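Hypothetical protein Atu2684 (Agrobacterium tumefaciens, PDB 2AXO) is of unknown function but belongs to the DUF1223 family, which is grouped with the thioredoxin-like proteins. Local coordinates at residues S154-E162 and L221-K230; V229-L238 and I250-G258. All blocks are in the same frame, centred on the assembly; numbering follows the deposited sequence.

Contact 1. Residues S154-E162 and L221-K230; sequences SKFAGDEVE and LPASVVAKVK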
ATOM      1  N   SER A 154      -9.202  31.580   0.309  1.00 12.95           N
ATOM      2  CA  SER A 154     -10.134  30.935   1.221  1.00 12.37           C
ATOM      3  C   SER A 154     -10.261  31.753   2.495  1.00 13.98           C
ATOM      4  O   SER A 154      -9.298  32.368   2.954  1.00 13.87           O
ATOM      5  CB  SER A 154      -9.655  29.519   1.551  1.00 14.42           C
ATOM      6  OG  SER A 154      -8.324  29.538   2.048  1.00 11.18           O
ATOM      7  N   LYS A 155     -11.459  31.760   3.066  1.00 13.77           N
ATOM      8  CA  LYS A 155     -11.702  32.509   4.284  1.00 15.14           C
ATOM      9  C   LYS A 155     -13.008  32.062   4.910  1.00 15.98           C
ATOM     10  O   LYS A 155     -13.820  31.400   4.267  1.00 13.46           O
ATOM     11  CB  LYS A 155     -11.798  34.002   3.969  1.00 17.31           C
ATOM     12  CG  LYS A 155     -12.902  34.315   2.964  1.00 21.56           C
ATOM     13  CD  LYS A 155     -13.135  35.813   2.790  1.00 25.74           C
ATOM     14  CE  LYS A 155     -13.760  36.425   4.033  1.00 27.97           C
ATOM     15  NZ  LYS A 155     -14.135  37.850   3.813  1.00 30.98           N
ATOM     16  N   PHE A 156     -13.194  32.438   6.169  1.00 17.02           N
ATOM     17  CA  PHE A 156     -14.406  32.129   6.914  1.00 20.43           C
ATOM     18  C   PHE A 156     -15.385  33.268   6.686  1.00 23.98           C
ATOM     19  O   PHE A 156     -15.036  34.437   6.871  1.00 25.26           O
ATOM     20  CB  PHE A 156     -14.112  32.038   8.410  1.00 19.45           C
ATOM     21  CG  PHE A 156     -13.330  30.826   8.808  1.00 17.99           C
ATOM     22  CD1 PHE A 156     -13.921  29.568   8.791  1.00 17.25           C
ATOM     23  CD2 PHE A 156     -12.008  30.944   9.228  1.00 14.76           C
ATOM     24  CE1 PHE A 156     -13.208  28.443   9.194  1.00 16.81           C
ATOM     25  CE2 PHE A 156     -11.285  29.827   9.631  1.00 13.40           C
ATOM     26  CZ  PHE A 156     -11.884  28.574   9.617  1.00 15.77           C
ATOM     27  N   ALA A 157     -16.603  32.923   6.279  1.00 27.09           N
ATOM     28  CA  ALA A 157     -17.654  33.904   6.035  1.00 30.33           C
ATOM     29  C   ALA A 157     -18.624  33.876   7.213  1.00 32.50           C
ATOM     30  O   ALA A 157     -19.838  33.748   7.035  1.00 35.27           O
ATOM     31  CB  ALA A 157     -18.387  33.573   4.745  1.00 29.60           C
ATOM     32  N   GLY A 158     -18.078  33.998   8.417  1.00 33.24           N
ATOM     33  CA  GLY A 158     -18.902  33.970   9.610  1.00 35.06           C
ATOM     34  C   GLY A 158     -19.107  32.543  10.082  1.00 35.60           C
ATOM     35  O   GLY A 158     -18.342  32.031  10.902  1.00 35.61           O
ATOM     36  N   ASP A 159     -20.140  31.894   9.555  1.00 36.38           N
ATOM     37  CA  ASP A 159     -20.448  30.516   9.918  1.00 35.44           C
ATOM     38  C   ASP A 159     -20.345  29.614   8.689  1.00 33.20           C
ATOM     39  O   ASP A 159     -20.900  28.513   8.658  1.00 31.12           O
ATOM     40  CB  ASP A 159     -21.857  30.436  10.510  1.00 39.44           C
ATOM     41  CG  ASP A 159     -22.908  31.033   9.592  1.00 41.13           C
ATOM     42  OD1 ASP A 159     -24.086  31.113  10.004  1.00 44.12           O
ATOM     43  OD2 ASP A 159     -22.556  31.420   8.458  1.00 44.06           O
ATOM     44  N   GLU A 160     -19.631  30.093   7.677  1.00 29.24           N
ATOM     45  CA  GLU A 160     -19.445  29.339   6.444  1.00 26.84           C
ATOM     46  C   GLU A 160     -18.022  29.515   5.934  1.00 21.97           C
ATOM     47  O   GLU A 160     -17.292  30.383   6.404  1.00 21.89           O
ATOM     48  CB  GLU A 160     -20.424  29.832   5.381  1.00 28.60           C
ATOM     49  CG  GLU A 160     -21.871  29.875   5.839  1.00 31.81           C
ATOM     50  CD  GLU A 160     -22.772  30.537   4.819  1.00 33.42           C
ATOM     51  OE1 GLU A 160     -22.950  29.963   3.721  1.00 33.27           O
ATOM     52  OE2 GLU A 160     -23.293  31.636   5.113  1.00 34.90           O
ATOM     53  N   VAL A 161     -17.627  28.676   4.984  1.00 18.89           N
ATOM     54  CA  VAL A 161     -16.300  28.769   4.392  1.00 16.88           C
ATOM     55  C   VAL A 161     -16.459  29.170   2.933  1.00 16.22           C
ATOM     56  O   VAL A 161     -17.249  28.579   2.193  1.00 14.50           O
ATOM     57  CB  VAL A 161     -15.533  27.427   4.462  1.00 15.11           C
ATOM     58  CG1 VAL A 161     -14.261  27.511   3.618  1.00 16.94           C
ATOM     59  CG2 VAL A 161     -15.177  27.107   5.902  1.00 14.38           C
ATOM     60  N   GLU A 162     -15.706  30.186   2.528  1.00 16.67           N
ATOM     61  CA  GLU A 162     -15.759  30.676   1.164  1.00 17.07           C
ATOM     62  C   GLU A 162     -14.433  30.462   0.449  1.00 16.55           C
ATOM     63  O   GLU A 162     -13.378  30.890   0.924  1.00 12.88           O
ATOM     64  CB  GLU A 162     -16.118  32.164   1.160  1.00 20.78           C
ATOM     65  CG  GLU A 162     -16.302  32.769  -0.220  1.00 25.24           C
ATOM     66  CD  GLU A 162     -16.885  34.169  -0.158  1.00 28.68           C
ATOM     67  OE1 GLU A 162     -17.973  34.330   0.436  1.00 28.20           O
ATOM     68  OE2 GLU A 162     -16.256  35.103  -0.700  1.00 31.54           O
ATOM     69  N   LEU A 221     -19.137  26.660   1.635  1.00 17.07           N
ATOM     70  CA  LEU A 221     -19.228  25.449   2.455  1.00 18.27           C
ATOM     71  C   LEU A 221     -19.983  25.771   3.745  1.00 17.92           C
ATOM     72  O   LEU A 221     -19.812  26.848   4.313  1.00 17.20           O
ATOM     73  CB  LEU A 221     -17.822  24.932   2.777  1.00 17.39           C
ATOM     74  CG  LEU A 221     -17.078  24.353   1.572  1.00 19.72           C
ATOM     75  CD1 LEU A 221     -15.606  24.099   1.910  1.00 18.94           C
ATOM     76  CD2 LEU A 221     -17.765  23.060   1.167  1.00 21.33           C
ATOM     77  N   PRO A 222     -20.822  24.832   4.227  1.00 18.46           N
ATOM     78  CA  PRO A 222     -21.629  24.985   5.446  1.00 18.61           C
ATOM     79  C   PRO A 222     -20.882  24.990   6.775  1.00 18.75           C
ATOM     80  O   PRO A 222     -19.669  24.782   6.830  1.00 16.96           O
ATOM     81  CB  PRO A 222     -22.604  23.816   5.351  1.00 18.30           C
ATOM     82  CG  PRO A 222     -21.754  22.758   4.740  1.00 18.51           C
ATOM     83  CD  PRO A 222     -21.061  23.512   3.619  1.00 18.14           C
ATOM     84  N   ALA A 223     -21.632  25.221   7.849  1.00 18.80           N
ATOM     85  CA  ALA A 223     -21.071  25.265   9.197  1.00 18.69           C
ATOM     86  C   ALA A 223     -20.333  23.978   9.552  1.00 19.07           C
ATOM     87  O   ALA A 223     -19.359  24.004  10.306  1.00 18.26           O
ATOM     88  CB  ALA A 223     -22.175  25.526  10.204  1.00 20.60           C
ATOM     89  N   SER A 224     -20.796  22.853   9.013  1.00 18.58           N
ATOM     90  CA  SER A 224     -20.158  21.567   9.280  1.00 18.74           C
ATOM     91  C   SER A 224     -18.699  21.600   8.827  1.00 18.76           C
ATOM     92  O   SER A 224     -17.835  20.950   9.419  1.00 19.89           O
ATOM     93  CB  SER A 224     -20.900  20.446   8.548  1.00 18.58           C
ATOM     94  OG  SER A 224     -20.985  20.721   7.162  1.00 21.08           O
ATOM     95  N   VAL A 225     -18.429  22.358   7.771  1.00 17.98           N
ATOM     96  CA  VAL A 225     -17.071  22.475   7.259  1.00 16.79           C
ATOM     97  C   VAL A 225     -16.276  23.424   8.146  1.00 15.56           C
ATOM     98  O   VAL A 225     -15.117  23.167   8.461  1.00 15.44           O
ATOM     99  CB  VAL A 225     -17.066  22.989   5.806  1.00 17.30           C
ATOM    100  CG1 VAL A 225     -15.635  23.223   5.335  1.00 17.51           C
ATOM    101  CG2 VAL A 225     -17.746  21.969   4.902  1.00 16.12           C
ATOM    102  N   VAL A 226     -16.907  24.518   8.553  1.00 15.08           N
ATOM    103  CA  VAL A 226     -16.252  25.481   9.422  1.00 16.20           C
ATOM    104  C   VAL A 226     -15.714  24.757  10.651  1.00 17.23           C
ATOM    105  O   VAL A 226     -14.566  24.957  11.049  1.00 16.47           O
ATOM    106  CB  VAL A 226     -17.237  26.580   9.882  1.00 15.28           C
ATOM    107  CG1 VAL A 226     -16.568  27.491  10.897  1.00 14.56           C
ATOM    108  CG2 VAL A 226     -17.720  27.381   8.683  1.00 14.34           C
ATOM    109  N   ALA A 227     -16.547  23.906  11.244  1.00 18.14           N
ATOM    110  CA  ALA A 227     -16.153  23.152  12.426  1.00 17.91           C
ATOM    111  C   ALA A 227     -14.920  22.293  12.157  1.00 18.95           C
ATOM    112  O   ALA A 227     -14.035  22.189  13.002  1.00 17.26           O
ATOM    113  CB  ALA A 227     -17.313  22.272  12.897  1.00 20.12           C
ATOM    114  N   LYS A 228     -14.859  21.678  10.980  1.00 17.27           N
ATOM    115  CA  LYS A 228     -13.714  20.840  10.646  1.00 16.27           C
ATOM    116  C   LYS A 228     -12.442  21.657  10.462  1.00 13.54           C
ATOM    117  O   LYS A 228     -11.386  21.283  10.962  1.00 13.66           O
ATOM    118  CB  LYS A 228     -13.995  20.014   9.386  1.00 18.68           C
ATOM    119  CG  LYS A 228     -15.177  19.074   9.537  1.00 23.43           C
ATOM    120  CD  LYS A 228     -15.089  17.883   8.608  1.00 25.90           C
ATOM    121  CE  LYS A 228     -15.124  18.276   7.151  1.00 28.47           C
ATOM    122  NZ  LYS A 228     -14.900  17.064   6.309  1.00 28.16           N
ATOM    123  N   VAL A 229     -12.533  22.775   9.749  1.00 12.15           N
ATOM    124  CA  VAL A 229     -11.348  23.598   9.550  1.00 10.57           C
ATOM    125  C   VAL A 229     -10.837  24.090  10.907  1.00 12.86           C
ATOM    126  O   VAL A 229      -9.630  24.177  11.130  1.00 13.47           O
ATOM    127  CB  VAL A 229     -11.643  24.815   8.636  1.00 10.54           C
ATOM    128  CG1 VAL A 229     -10.367  25.595   8.385  1.00 11.46           C
ATOM    129  CG2 VAL A 229     -12.248  24.345   7.312  1.00 10.16           C
ATOM    130  N   LYS A 230     -11.760  24.393  11.818  1.00 13.78           N
ATOM    131  CA  LYS A 230     -11.402  24.874  13.147  1.00 15.40           C
ATOM    132  C   LYS A 230     -10.604  23.866  13.970  1.00 14.51           C
ATOM    133  O   LYS A 230      -9.977  24.232  14.961  1.00 15.27           O
ATOM    134  CB  LYS A 230     -12.668  25.285  13.906  1.00 16.41           C
ATOM    135  CG  LYS A 230     -13.257  26.602  13.446  1.00 19.72           C
ATOM    136  CD  LYS A 230     -12.338  27.759  13.801  1.00 21.40           C
ATOM    137  CE  LYS A 230     -12.899  29.080  13.300  1.00 23.13           C
ATOM    138  NZ  LYS A 230     -12.013  30.222  13.666  1.00 24.62           N
TER
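Phe156 meets Val226 and Val229 of helix 223-229 with the CE1 and CZ part of its ring, and Lys230 with one face. Its CZ lies 3.6 Å from CG1 of Val229, the two side chains running antiparallel past one another, and CE1 touches CG1 of Val226 obliquely. Lys230 bends at chi2 (-68°) to carry its last atoms over the ring: CE sits 3.8 Å above the ring plane, displaced from the ring centre, in a CH-pi contact, and NZ adds a cation-pi interaction 4.5 Å from the Phe156 ring centroid. The same NZ is hydrogen-bonded to Gly258 O, so the ammonium has both ring face and carbonyl as partners.

Val226 divides its branches. With CG1 anti to the backbone N (chi1 174°), it gives this methyl to the ring and turns CG2 to the turn, where it lies 3.4 Å from Glu160 CA and close to Asp159 O. Val161 CG2 touches CG2 of Val226 at 3.8 Å and CG1 of Val225, while its CB lies beside CB of Leu221, the two side chains parallel.

Two backbone bonds fix this alignment: Val161 N to Leu221 O at 2.9 Å and Leu221 N to Val161 O at 2.7 Å. Behind them, Ala157 N bonds to Glu160 O and closes the tight turn, and Pro222 at the N-cap position starts the helix after the strand. The arrangement is a beta hairpin, 152-156 and 161-165, extended by antiparallel strand 217-221, whose chain continues into a helix packed on the Phe156, Val161 and Leu221 face of the sheet.

Contact 2. Residues V229-L238 and I250-G258; sequences VKKGGCAVLL and IVGASILLG
Cys234 and Leu256 face each other as a hydrogen-bonded pair, each N donating to the other's carbonyl O. The next such pair, Val236 and Ser254, includes the shortest of the backbone bonds, 2.6 Å from Val236 N to Ser254 O. Between these pairs, Ala235 CA approaches Ser254 O at 3.2 Å and Ile255 CA approaches Cys234 O. At one end Gly258 N bonds to Gly232 O, and Lys230 NZ reaches Gly258 O at 2.7 Å, nearly in line with the C=O bond. At the other end Leu238 is opposed by two residues: its N donates to Gly252 O and its O accepts from Val251 N, which makes a beta bulge at Val251 and Gly252. Strands 232-241 and 247-257 are thus a beta hairpin, the second forming one outermost strand of a four-stranded antiparallel sheet within the chain.

Apolar contacts across the pair divide between its two faces. Leu237 CD2 rests on Ala253 CB at 4.0 Å. Ala235 CB touches Ile255 CG1 on the same face, and side chains of strands 45-50 and 74-79 pack there. On the opposite face, Cys234 SG lies 4.0 Å from Leu256 CB, and Leu256 CG meets Val229 CG1 at about a right angle. The bulge end of the hairpin adds two contacts of its own: Leu238 CD2 comes 3.7 Å from Val251 CG2, and Leu237 CD1 meets the CD1 of Ile250.

At the glycines the two backbones come close. Gly233 CA lies 3.3 Å from Leu256 O, and Gly258 CA lies 3.6 Å from Val229 O, beside the type I turn from Val229 to Gly232.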
ATOM      1  N   VAL A 229     -12.533  22.775   9.749  1.00 12.15           N
ATOM      2  CA  VAL A 229     -11.348  23.598   9.550  1.00 10.57           C
ATOM      3  C   VAL A 229     -10.837  24.090  10.907  1.00 12.86           C
ATOM      4  O   VAL A 229      -9.630  24.177  11.130  1.00 13.47           O
ATOM      5  CB  VAL A 229     -11.643  24.815   8.636  1.00 10.54           C
ATOM      6  CG1 VAL A 229     -10.367  25.595   8.385  1.00 11.46           C
ATOM      7  CG2 VAL A 229     -12.248  24.345   7.312  1.00 10.16           C
ATOM      8  N   LYS A 230     -11.760  24.393  11.818  1.00 13.78           N
ATOM      9  CA  LYS A 230     -11.402  24.874  13.147  1.00 15.40           C
ATOM     10  C   LYS A 230     -10.604  23.866  13.970  1.00 14.51           C
ATOM     11  O   LYS A 230      -9.977  24.232  14.961  1.00 15.27           O
ATOM     12  CB  LYS A 230     -12.668  25.285  13.906  1.00 16.41           C
ATOM     13  CG  LYS A 230     -13.257  26.602  13.446  1.00 19.72           C
ATOM     14  CD  LYS A 230     -12.338  27.759  13.801  1.00 21.40           C
ATOM     15  CE  LYS A 230     -12.899  29.080  13.300  1.00 23.13           C
ATOM     16  NZ  LYS A 230     -12.013  30.222  13.666  1.00 24.62           N
ATOM     17  N   LYS A 231     -10.636  22.596  13.570  1.00 15.17           N
ATOM     18  CA  LYS A 231      -9.890  21.559  14.281  1.00 17.35           C
ATOM     19  C   LYS A 231      -8.403  21.670  13.954  1.00 16.35           C
ATOM     20  O   LYS A 231      -7.569  20.993  14.553  1.00 17.82           O
ATOM     21  CB  LYS A 231     -10.387  20.160  13.887  1.00 20.05           C
ATOM     22  CG  LYS A 231     -11.722  19.761  14.504  1.00 22.95           C
ATOM     23  CD  LYS A 231     -12.207  18.412  13.969  1.00 26.48           C
ATOM     24  CE  LYS A 231     -11.246  17.277  14.301  1.00 29.25           C
ATOM     25  NZ  LYS A 231     -11.745  15.975  13.770  1.00 30.62           N
ATOM     26  N   GLY A 232      -8.082  22.532  12.996  1.00 14.54           N
ATOM     27  CA  GLY A 232      -6.703  22.724  12.589  1.00 12.22           C
ATOM     28  C   GLY A 232      -6.710  23.660  11.402  1.00 12.78           C
ATOM     29  O   GLY A 232      -6.522  24.867  11.544  1.00 13.13           O
ATOM     30  N   GLY A 233      -6.942  23.102  10.223  1.00 10.37           N
ATOM     31  CA  GLY A 233      -6.996  23.921   9.034  1.00 10.73           C
ATOM     32  C   GLY A 233      -7.340  23.069   7.841  1.00  9.87           C
ATOM     33  O   GLY A 233      -7.696  21.897   7.975  1.00  7.41           O
ATOM     34  N   CYS A 234      -7.243  23.662   6.661  1.00  9.51           N
ATOM     35  CA  CYS A 234      -7.516  22.921   5.451  1.00  9.92           C
ATOM     36  C   CYS A 234      -6.701  23.546   4.339  1.00 10.33           C
ATOM     37  O   CYS A 234      -6.253  24.691   4.440  1.00 10.99           O
ATOM     38  CB  CYS A 234      -9.017  22.952   5.113  1.00 10.46           C
ATOM     39  SG  CYS A 234      -9.665  24.496   4.428  1.00 12.28           S
ATOM     40  N   ALA A 235      -6.483  22.767   3.294  1.00  9.15           N
ATOM     41  CA  ALA A 235      -5.750  23.227   2.138  1.00  8.62           C
ATOM     42  C   ALA A 235      -6.693  23.018   0.972  1.00  8.81           C
ATOM     43  O   ALA A 235      -7.321  21.966   0.870  1.00 10.54           O
ATOM     44  CB  ALA A 235      -4.485  22.392   1.951  1.00  9.29           C
ATOM     45  N   VAL A 236      -6.827  24.031   0.125  1.00  9.44           N
ATOM     46  CA  VAL A 236      -7.673  23.921  -1.055  1.00  8.69           C
ATOM     47  C   VAL A 236      -6.706  23.650  -2.191  1.00  8.30           C
ATOM     48  O   VAL A 236      -5.765  24.413  -2.407  1.00  6.79           O
ATOM     49  CB  VAL A 236      -8.433  25.233  -1.354  1.00  9.89           C
ATOM     50  CG1 VAL A 236      -9.179  25.109  -2.683  1.00 12.31           C
ATOM     51  CG2 VAL A 236      -9.426  25.534  -0.227  1.00 10.28           C
ATOM     52  N   LEU A 237      -6.923  22.554  -2.903  1.00  8.23           N
ATOM     53  CA  LEU A 237      -6.051  22.191  -4.004  1.00  8.85           C
ATOM     54  C   LEU A 237      -6.858  22.155  -5.293  1.00 10.70           C
ATOM     55  O   LEU A 237      -7.823  21.397  -5.397  1.00 10.68           O
ATOM     56  CB  LEU A 237      -5.424  20.813  -3.751  1.00  5.38           C
ATOM     57  CG  LEU A 237      -4.681  20.610  -2.422  1.00  3.33           C
ATOM     58  CD1 LEU A 237      -4.218  19.166  -2.303  1.00  4.19           C
ATOM     59  CD2 LEU A 237      -3.484  21.564  -2.330  1.00  5.15           C
ATOM     60  N   LEU A 238      -6.495  22.993  -6.263  1.00  9.71           N
ATOM     61  CA  LEU A 238      -7.205  22.983  -7.543  1.00 10.09           C
ATOM     62  C   LEU A 238      -6.415  21.955  -8.338  1.00 10.56           C
ATOM     63  O   LEU A 238      -5.410  22.277  -8.977  1.00  9.00           O
ATOM     64  CB  LEU A 238      -7.143  24.356  -8.214  1.00  9.42           C
ATOM     65  CG  LEU A 238      -7.998  24.517  -9.482  1.00 11.07           C
ATOM     66  CD1 LEU A 238      -9.474  24.278  -9.168  1.00 11.78           C
ATOM     67  CD2 LEU A 238      -7.792  25.915 -10.032  1.00 11.21           C
ATOM     68  N   ILE A 250      -1.394  20.121  -9.745  1.00  8.80           N
ATOM     69  CA  ILE A 250      -2.192  21.029  -8.937  1.00  8.45           C
ATOM     70  C   ILE A 250      -1.814  22.397  -9.497  1.00 10.99           C
ATOM     71  O   ILE A 250      -0.644  22.783  -9.451  1.00  9.75           O
ATOM     72  CB  ILE A 250      -1.801  20.924  -7.448  1.00  7.64           C
ATOM     73  CG1 ILE A 250      -2.117  19.515  -6.943  1.00  6.74           C
ATOM     74  CG2 ILE A 250      -2.540  21.981  -6.630  1.00  4.41           C
ATOM     75  CD1 ILE A 250      -1.601  19.210  -5.543  1.00  8.58           C
ATOM     76  N   VAL A 251      -2.793  23.116 -10.039  1.00  9.93           N
ATOM     77  CA  VAL A 251      -2.531  24.411 -10.668  1.00 10.40           C
ATOM     78  C   VAL A 251      -2.834  25.630  -9.802  1.00 10.51           C
ATOM     79  O   VAL A 251      -2.576  26.770 -10.207  1.00 11.38           O
ATOM     80  CB  VAL A 251      -3.313  24.536 -11.996  1.00 10.68           C
ATOM     81  CG1 VAL A 251      -2.918  23.405 -12.938  1.00 13.11           C
ATOM     82  CG2 VAL A 251      -4.800  24.510 -11.735  1.00 10.96           C
ATOM     83  N   GLY A 252      -3.365  25.387  -8.609  1.00  9.73           N
ATOM     84  CA  GLY A 252      -3.687  26.469  -7.694  1.00  9.27           C
ATOM     85  C   GLY A 252      -3.844  25.885  -6.309  1.00  8.45           C
ATOM     86  O   GLY A 252      -4.229  24.723  -6.172  1.00  8.71           O
ATOM     87  N   ALA A 253      -3.544  26.665  -5.276  1.00  9.32           N
ATOM     88  CA  ALA A 253      -3.672  26.151  -3.922  1.00 10.55           C
ATOM     89  C   ALA A 253      -3.713  27.247  -2.875  1.00 11.90           C
ATOM     90  O   ALA A 253      -3.194  28.348  -3.077  1.00 10.30           O
ATOM     91  CB  ALA A 253      -2.530  25.189  -3.616  1.00 11.80           C
ATOM     92  N   SER A 254      -4.325  26.923  -1.745  1.00 11.84           N
ATOM     93  CA  SER A 254      -4.457  27.861  -0.653  1.00 13.57           C
ATOM     94  C   SER A 254      -4.650  27.120   0.656  1.00 13.01           C
ATOM     95  O   SER A 254      -5.141  25.991   0.678  1.00 11.95           O
ATOM     96  CB  SER A 254      -5.660  28.772  -0.901  1.00 13.96           C
ATOM     97  OG  SER A 254      -5.955  29.573   0.233  1.00 15.48           O
ATOM     98  N   ILE A 255      -4.243  27.758   1.746  1.00 10.51           N
ATOM     99  CA  ILE A 255      -4.431  27.173   3.057  1.00  9.23           C
ATOM    100  C   ILE A 255      -5.244  28.132   3.900  1.00  9.10           C
ATOM    101  O   ILE A 255      -5.059  29.344   3.843  1.00  7.70           O
ATOM    102  CB  ILE A 255      -3.104  26.890   3.786  1.00 11.19           C
ATOM    103  CG1 ILE A 255      -2.456  25.628   3.207  1.00 13.62           C
ATOM    104  CG2 ILE A 255      -3.364  26.702   5.292  1.00 11.39           C
ATOM    105  CD1 ILE A 255      -1.190  25.192   3.918  1.00 17.26           C
ATOM    106  N   LEU A 256      -6.172  27.572   4.658  1.00  8.65           N
ATOM    107  CA  LEU A 256      -7.011  28.347   5.549  1.00 11.63           C
ATOM    108  C   LEU A 256      -6.797  27.734   6.921  1.00 11.31           C
ATOM    109  O   LEU A 256      -7.077  26.552   7.121  1.00 11.98           O
ATOM    110  CB  LEU A 256      -8.486  28.221   5.148  1.00 12.05           C
ATOM    111  CG  LEU A 256      -9.487  28.901   6.087  1.00 12.19           C
ATOM    112  CD1 LEU A 256      -9.131  30.377   6.225  1.00 15.71           C
ATOM    113  CD2 LEU A 256     -10.905  28.748   5.547  1.00 13.20           C
ATOM    114  N   LEU A 257      -6.276  28.515   7.860  1.00 11.09           N
ATOM    115  CA  LEU A 257      -6.060  27.986   9.202  1.00 12.41           C
ATOM    116  C   LEU A 257      -7.268  28.290  10.069  1.00 13.21           C
ATOM    117  O   LEU A 257      -7.914  29.324   9.903  1.00 11.71           O
ATOM    118  CB  LEU A 257      -4.808  28.591   9.841  1.00 12.80           C
ATOM    119  CG  LEU A 257      -3.463  28.231   9.211  1.00 13.78           C
ATOM    120  CD1 LEU A 257      -2.343  28.881  10.013  1.00 18.07           C
ATOM    121  CD2 LEU A 257      -3.294  26.719   9.178  1.00 14.94           C
ATOM    122  N   GLY A 258      -7.570  27.379  10.988  1.00 14.73           N
ATOM    123  CA  GLY A 258      -8.702  27.569  11.873  1.00 16.09           C
ATOM    124  C   GLY A 258      -8.541  28.822  12.712  1.00 17.84           C
ATOM    125  O   GLY A 258      -9.511  29.521  12.992  1.00 17.49           O
TER

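Contact 1 lies toward the periphery, partly buried and about 18 Å (centre to centre) from the middle of the chain; contact 2 is a buried pairing about 8 Å from it. They are joined in series through Val229 and Lys230, where helix 223-229 gives way to strand 232-241. Contact 1 relies mainly on side chains, an aromatic ring and valine methyls beside a single pair of strand bonds, whereas contact 2 is chiefly antiparallel backbone bonding, regular until a bulge at Val251, with apolar side chains on both faces. They also meet directly: Ser154 OG probably hydrogen-bonds to Ser254 OG at 3.0 Å, and Leu256 packs against Ser154, Phe156 and Val161.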